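PDB 6OUX: threonine phosphate decarboxylase-like enzyme, which catalyses the pyridoxal phosphate-dependent decarboxylation of L-serine O-phosphate to ethanolamine O-phosphate, a precursor in norcobamide biosynthesis. Local coordinates for residues 41-46 with 345-350; 368-373 with 379-384. All coordinates share one frame; numbering follows the deposited sequence.

Interaction 1: 41-46 with 345-350; sequences LEIKID and ALLVEY
I43 and L347 make the tightest apolar touch between the extended segment 41-46 and helix 339-350: CD1 of I43 meets CD2 of L347 at 3.5 Å, the two side chains crossing at a slant. Both torsions of I43 turn the same way (chi1 -50°, chi2 -62°), which folds CD1 back so that the methyl bends over to the leucine. L347 is the buried member of the pair; it also packs on F13 and F17 of helix 11-19 and on Y353. Two residues earlier in the chain, L41 has CG anti to its own nitrogen (chi1 179°), and CD1, the branch that turns off at chi2 instead of continuing the extended line, reaches the helix backbone, 3.8 Å from O of L347 and 4.3 Å from CB of the same residue. The aliphatic part of K44 adds a third touch, CD lying 3.8 Å from O of Y350.

No direct hydrogen bond joins the two segments; the polar link is made by water. A single molecule donates to both O of E42 (3.0 Å) and O of L347 (2.8 Å), tying a carbonyl of the extended chain to a carbonyl of the helix. Along the surface, NZ of K44 and OE2 of E42 form a long salt bridge of 3.9 Å within their own segment. The phenol of Y350 is occupied elsewhere, its OH bonding to S387 of helix 375-388.

Beside the contact, the backbones of K44 and I45 bond to G351, and that of I45 to Y353, starting the parallel pairing of strand 45-46 with strand 352-356. The arrangement is that of an N-terminal segment which runs across helix 339-350 and then becomes an outermost strand, within this chain, of the smaller sheet in an aminotransferase-like, PLP-dependent enzyme.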
loop_
_atom_site.group_PDB
_atom_site.type_symbol
_atom_site.label_atom_id
_atom_site.label_comp_id
_atom_site.label_asym_id
_atom_site.label_seq_id
_atom_site.Cartn_x
_atom_site.Cartn_y
_atom_site.Cartn_z
ATOM N N LEU A 41 22.717 -21.839 -2.326
ATOM C CA LEU A 41 23.408 -20.532 -2.118
ATOM C C LEU A 41 22.925 -19.855 -0.850
ATOM O O LEU A 41 21.769 -19.459 -0.771
ATOM C CB LEU A 41 23.124 -19.569 -3.288
ATOM C CG LEU A 41 23.720 -18.168 -3.262
ATOM C CD1 LEU A 41 25.231 -18.174 -3.215
ATOM C CD2 LEU A 41 23.247 -17.424 -4.493
ATOM N N GLU A 42 23.789 -19.685 0.121
ATOM C CA GLU A 42 23.351 -18.985 1.339
ATOM C C GLU A 42 23.779 -17.524 1.309
ATOM O O GLU A 42 24.964 -17.211 1.155
ATOM C CB GLU A 42 23.792 -19.711 2.614
ATOM C CG GLU A 42 25.115 -19.297 3.272
ATOM C CD GLU A 42 25.359 -20.081 4.583
ATOM O OE1 GLU A 42 24.356 -20.591 5.167
ATOM O OE2 GLU A 42 26.538 -20.177 5.023
ATOM N N ILE A 43 22.803 -16.641 1.394
ATOM C CA ILE A 43 23.111 -15.222 1.456
ATOM C C ILE A 43 23.332 -14.885 2.930
ATOM O O ILE A 43 22.414 -14.972 3.707
ATOM C CB ILE A 43 21.985 -14.319 0.928
ATOM C CG1 ILE A 43 21.500 -14.773 -0.441
ATOM C CG2 ILE A 43 22.479 -12.862 0.920
ATOM C CD1 ILE A 43 22.550 -14.732 -1.507
ATOM N N LYS A 44 24.539 -14.505 3.307
ATOM C CA LYS A 44 24.808 -14.129 4.718
ATOM C C LYS A 44 24.691 -12.618 5.007
ATOM O O LYS A 44 24.319 -12.223 6.124
ATOM C CB LYS A 44 26.220 -14.602 5.128
ATOM C CG LYS A 44 26.402 -16.119 5.177
ATOM C CD LYS A 44 27.890 -16.498 5.099
ATOM C CE LYS A 44 28.283 -17.581 6.079
ATOM N NZ LYS A 44 29.685 -18.015 5.797
ATOM N N ILE A 45 25.091 -11.784 4.026
ATOM C CA ILE A 45 25.003 -10.330 4.155
ATOM C C ILE A 45 24.311 -9.820 2.908
ATOM O O ILE A 45 24.851 -9.968 1.798
ATOM C CB ILE A 45 26.403 -9.676 4.297
ATOM C CG1 ILE A 45 27.086 -10.168 5.566
ATOM C CG2 ILE A 45 26.277 -8.148 4.312
ATOM C CD1 ILE A 45 28.547 -9.776 5.618
ATOM N N ASP A 46 23.151 -9.197 3.082
ATOM C CA ASP A 46 22.492 -8.567 1.954
ATOM C C ASP A 46 22.854 -7.108 2.035
ATOM O O ASP A 46 22.334 -6.363 2.886
ATOM C CB ASP A 46 20.964 -8.785 2.012
ATOM C CG ASP A 46 20.212 -8.103 0.866
ATOM O OD1 ASP A 46 20.782 -7.339 0.003
ATOM O OD2 ASP A 46 18.986 -8.375 0.817
ATOM N N ALA A 345 31.715 -13.498 -7.191
ATOM C CA ALA A 345 32.656 -13.957 -6.191
ATOM C C ALA A 345 32.192 -13.626 -4.782
ATOM O O ALA A 345 32.353 -14.462 -3.865
ATOM C CB ALA A 345 34.048 -13.383 -6.439
ATOM N N LEU A 346 31.609 -12.432 -4.594
ATOM C CA LEU A 346 31.045 -12.066 -3.306
ATOM C C LEU A 346 29.961 -13.041 -2.892
ATOM O O LEU A 346 29.889 -13.426 -1.712
ATOM C CB LEU A 346 30.476 -10.634 -3.332
ATOM C CG LEU A 346 31.545 -9.529 -3.336
ATOM C CD1 LEU A 346 30.994 -8.210 -3.833
ATOM C CD2 LEU A 346 32.152 -9.382 -1.949
ATOM N N LEU A 347 29.077 -13.402 -3.810
ATOM C CA LEU A 347 27.981 -14.342 -3.465
ATOM C C LEU A 347 28.575 -15.744 -3.114
ATOM O O LEU A 347 28.364 -16.300 -2.009
ATOM C CB LEU A 347 26.975 -14.462 -4.620
ATOM C CG LEU A 347 26.007 -13.278 -4.677
ATOM C CD1 LEU A 347 25.182 -13.302 -5.962
ATOM C CD2 LEU A 347 25.122 -13.268 -3.438
ATOM N N VAL A 348 29.357 -16.268 -4.043
ATOM C CA VAL A 348 29.742 -17.684 -3.980
ATOM C C VAL A 348 30.714 -17.890 -2.817
ATOM O O VAL A 348 30.615 -18.834 -2.064
ATOM C CB VAL A 348 30.324 -18.141 -5.358
ATOM C CG1 VAL A 348 31.057 -19.481 -5.295
ATOM C CG2 VAL A 348 29.224 -18.250 -6.388
ATOM N N GLU A 349 31.674 -17.007 -2.678
ATOM C CA GLU A 349 32.783 -17.237 -1.789
ATOM C C GLU A 349 32.487 -16.671 -0.403
ATOM O O GLU A 349 32.994 -17.181 0.592
ATOM C CB GLU A 349 34.067 -16.679 -2.439
ATOM C CG GLU A 349 34.438 -17.481 -3.669
ATOM C CD GLU A 349 35.408 -16.809 -4.654
ATOM O OE1 GLU A 349 36.189 -15.902 -4.270
ATOM O OE2 GLU A 349 35.370 -17.221 -5.842
ATOM N N TYR A 350 31.610 -15.662 -0.312
ATOM C CA TYR A 350 31.371 -14.984 0.978
ATOM C C TYR A 350 29.942 -14.801 1.409
ATOM O O TYR A 350 29.678 -14.318 2.521
ATOM C CB TYR A 350 32.057 -13.635 0.972
ATOM C CG TYR A 350 33.505 -13.705 0.669
ATOM C CD1 TYR A 350 33.945 -13.659 -0.642
ATOM C CD2 TYR A 350 34.464 -13.806 1.682
ATOM C CE1 TYR A 350 35.293 -13.711 -0.953
ATOM C CE2 TYR A 350 35.829 -13.827 1.366
ATOM C CZ TYR A 350 36.217 -13.804 0.048
ATOM O OH TYR A 350 37.522 -13.841 -0.351
HETATM O O HOH W 1 27.481 -18.240 -0.186
#

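Interaction 2: 368-373 with 379-384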
loop_
_atom_site.group_PDB
_atom_site.type_symbol
_atom_site.label_atom_id
_atom_site.label_comp_id
_atom_site.label_asym_id
_atom_site.label_seq_id
_atom_site.Cartn_x
_atom_site.Cartn_y
_atom_site.Cartn_z
ATOM N N ILE A 368 29.617 -0.888 -8.554
ATOM C CA ILE A 368 28.698 -1.542 -7.655
ATOM C C ILE A 368 28.242 -0.545 -6.575
ATOM O O ILE A 368 29.016 0.317 -6.148
ATOM C CB ILE A 368 29.301 -2.784 -6.987
ATOM C CG1 ILE A 368 30.634 -2.504 -6.274
ATOM C CG2 ILE A 368 29.512 -3.873 -8.010
ATOM C CD1 ILE A 368 31.085 -3.691 -5.430
ATOM N N ARG A 369 27.016 -0.703 -6.133
ATOM C CA ARG A 369 26.477 0.072 -4.999
ATOM C C ARG A 369 26.372 -0.833 -3.804
ATOM O O ARG A 369 25.704 -1.876 -3.873
ATOM C CB ARG A 369 25.097 0.628 -5.295
ATOM C CG ARG A 369 24.684 1.739 -4.299
ATOM C CD ARG A 369 23.213 1.997 -4.370
ATOM N NE ARG A 369 22.403 0.849 -3.996
ATOM C CZ ARG A 369 21.071 0.836 -4.063
ATOM N NH1 ARG A 369 20.435 1.904 -4.471
ATOM N NH2 ARG A 369 20.380 -0.221 -3.703
ATOM N N ILE A 370 27.006 -0.429 -2.687
ATOM C CA ILE A 370 26.980 -1.260 -1.462
ATOM C C ILE A 370 26.293 -0.505 -0.317
ATOM O O ILE A 370 26.705 0.561 0.036
ATOM C CB ILE A 370 28.416 -1.634 -0.971
ATOM C CG1 ILE A 370 29.255 -2.149 -2.150
ATOM C CG2 ILE A 370 28.322 -2.641 0.187
ATOM C CD1 ILE A 370 30.695 -2.476 -1.811
ATOM N N ALA A 371 25.253 -1.094 0.247
ATOM C CA ALA A 371 24.566 -0.480 1.377
ATOM C C ALA A 371 25.403 -0.670 2.637
ATOM O O ALA A 371 25.983 -1.754 2.834
ATOM C CB ALA A 371 23.219 -1.147 1.574
ATOM N N GLY A 372 25.459 0.322 3.498
ATOM C CA GLY A 372 26.268 0.249 4.703
ATOM C C GLY A 372 25.508 -0.598 5.684
ATOM O O GLY A 372 24.275 -0.449 5.793
ATOM N N ARG A 373 26.200 -1.583 6.274
ATOM C CA ARG A 373 25.589 -2.483 7.267
ATOM C C ARG A 373 26.097 -2.209 8.711
ATOM O O ARG A 373 26.484 -1.076 9.042
ATOM C CB ARG A 373 25.816 -3.945 6.846
ATOM C CG ARG A 373 25.335 -4.297 5.459
ATOM C CD ARG A 373 24.024 -3.675 5.043
ATOM N NE ARG A 373 22.915 -4.102 5.870
ATOM C CZ ARG A 373 21.764 -3.439 5.973
ATOM N NH1 ARG A 373 21.530 -2.300 5.258
ATOM N NH2 ARG A 373 20.832 -3.922 6.794
ATOM N N ASN A 379 32.988 -5.028 7.951
ATOM C CA ASN A 379 34.353 -5.547 7.967
ATOM C C ASN A 379 34.457 -6.720 6.994
ATOM O O ASN A 379 35.424 -6.800 6.241
ATOM C CB ASN A 379 34.734 -5.934 9.406
ATOM C CG ASN A 379 36.217 -6.224 9.577
ATOM O OD1 ASN A 379 37.081 -5.386 9.288
ATOM N ND2 ASN A 379 36.532 -7.440 10.080
ATOM N N CYS A 380 33.450 -7.597 6.999
ATOM C CA CYS A 380 33.390 -8.742 6.102
ATOM C C CYS A 380 33.385 -8.321 4.613
ATOM O O CYS A 380 34.061 -8.886 3.761
ATOM C CB CYS A 380 32.123 -9.584 6.372
ATOM S SG CYS A 380 32.160 -10.472 7.970
ATOM N N ILE A 381 32.621 -7.300 4.321
ATOM C CA ILE A 381 32.598 -6.765 2.973
ATOM C C ILE A 381 33.974 -6.243 2.566
ATOM O O ILE A 381 34.442 -6.513 1.467
ATOM C CB ILE A 381 31.515 -5.668 2.859
ATOM C CG1 ILE A 381 30.143 -6.265 3.046
ATOM C CG2 ILE A 381 31.602 -5.030 1.504
ATOM C CD1 ILE A 381 29.032 -5.252 3.218
ATOM N N VAL A 382 34.608 -5.465 3.423
ATOM C CA VAL A 382 35.870 -4.874 3.071
ATOM C C VAL A 382 36.922 -6.016 2.817
ATOM O O VAL A 382 37.731 -5.977 1.862
ATOM C CB VAL A 382 36.394 -3.920 4.174
ATOM C CG1 VAL A 382 37.797 -3.450 3.792
ATOM C CG2 VAL A 382 35.475 -2.716 4.352
ATOM N N MET A 383 36.910 -6.977 3.729
ATOM C CA MET A 383 37.803 -8.140 3.652
ATOM C C MET A 383 37.597 -8.895 2.357
ATOM O O MET A 383 38.560 -9.115 1.634
ATOM C CB MET A 383 37.643 -9.065 4.883
ATOM C CG MET A 383 38.521 -8.617 6.056
ATOM S SD MET A 383 38.390 -9.533 7.641
ATOM C CE MET A 383 39.969 -8.998 8.307
ATOM N N ALA A 384 36.346 -9.275 2.093
ATOM C CA ALA A 384 35.969 -9.941 0.855
ATOM C C ALA A 384 36.398 -9.214 -0.394
ATOM O O ALA A 384 37.067 -9.826 -1.265
ATOM C CB ALA A 384 34.496 -10.211 0.818
#
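I370, near the end of strand 367-371, faces I381 of helix 375-388, and the pair illustrates a helix that follows its strand in sequence and packs back over one face of the small mixed sheet of this PLP-dependent fold. Earlier on the strand, R369 sends its guanidinium to the other side of the strand from the helix: it probably binds O-phospho-L-serine, with NH1 bonded to O of N181, NH2 to O of C48, and its guanidinium in a cation-pi contact with F131. The strand thus gives one neighbour to the active site and the next to the helix. The CA-CB bond of I370 is directed toward the helix, where the side chain slides past I381 in the opposite direction; CG2, anti to the backbone nitrogen, does the touching. Around this buried pair, I370 also packs on V354 and F309, and I381 on I352. At the end of the segment R373 starts toward the helix but leads its guanidinium off, while its backbone N bonds to OD1 of N378. What remains at the contact is aliphatic: CD1 of I381 lies 4.1 Å from CG2 of I370 and 4.4 Å from CG of R373.

Overall arrangement
Followed from the N terminus, the chain enters interaction 1 at 41-46, passes through the large seven-stranded sheet and the long helix 289-314, and returns at 345-350 to close a loop of 298 intervening residues. Interaction 2 comes afterwards and is local, with five residues between 368-373 and 379-384; the two are in series, neither nested nor crossed. Their centres lie about 12 Å apart, and both reach the smaller sheet, one at strand 45-46, outermost within this chain, and the other at strand 367-371. They also touch: CB of A384 is 3.6 Å from CG of Y350, and I45 packs on C380, so helix 375-388 joins the N-terminal segment, helix 339-350 and the sheet.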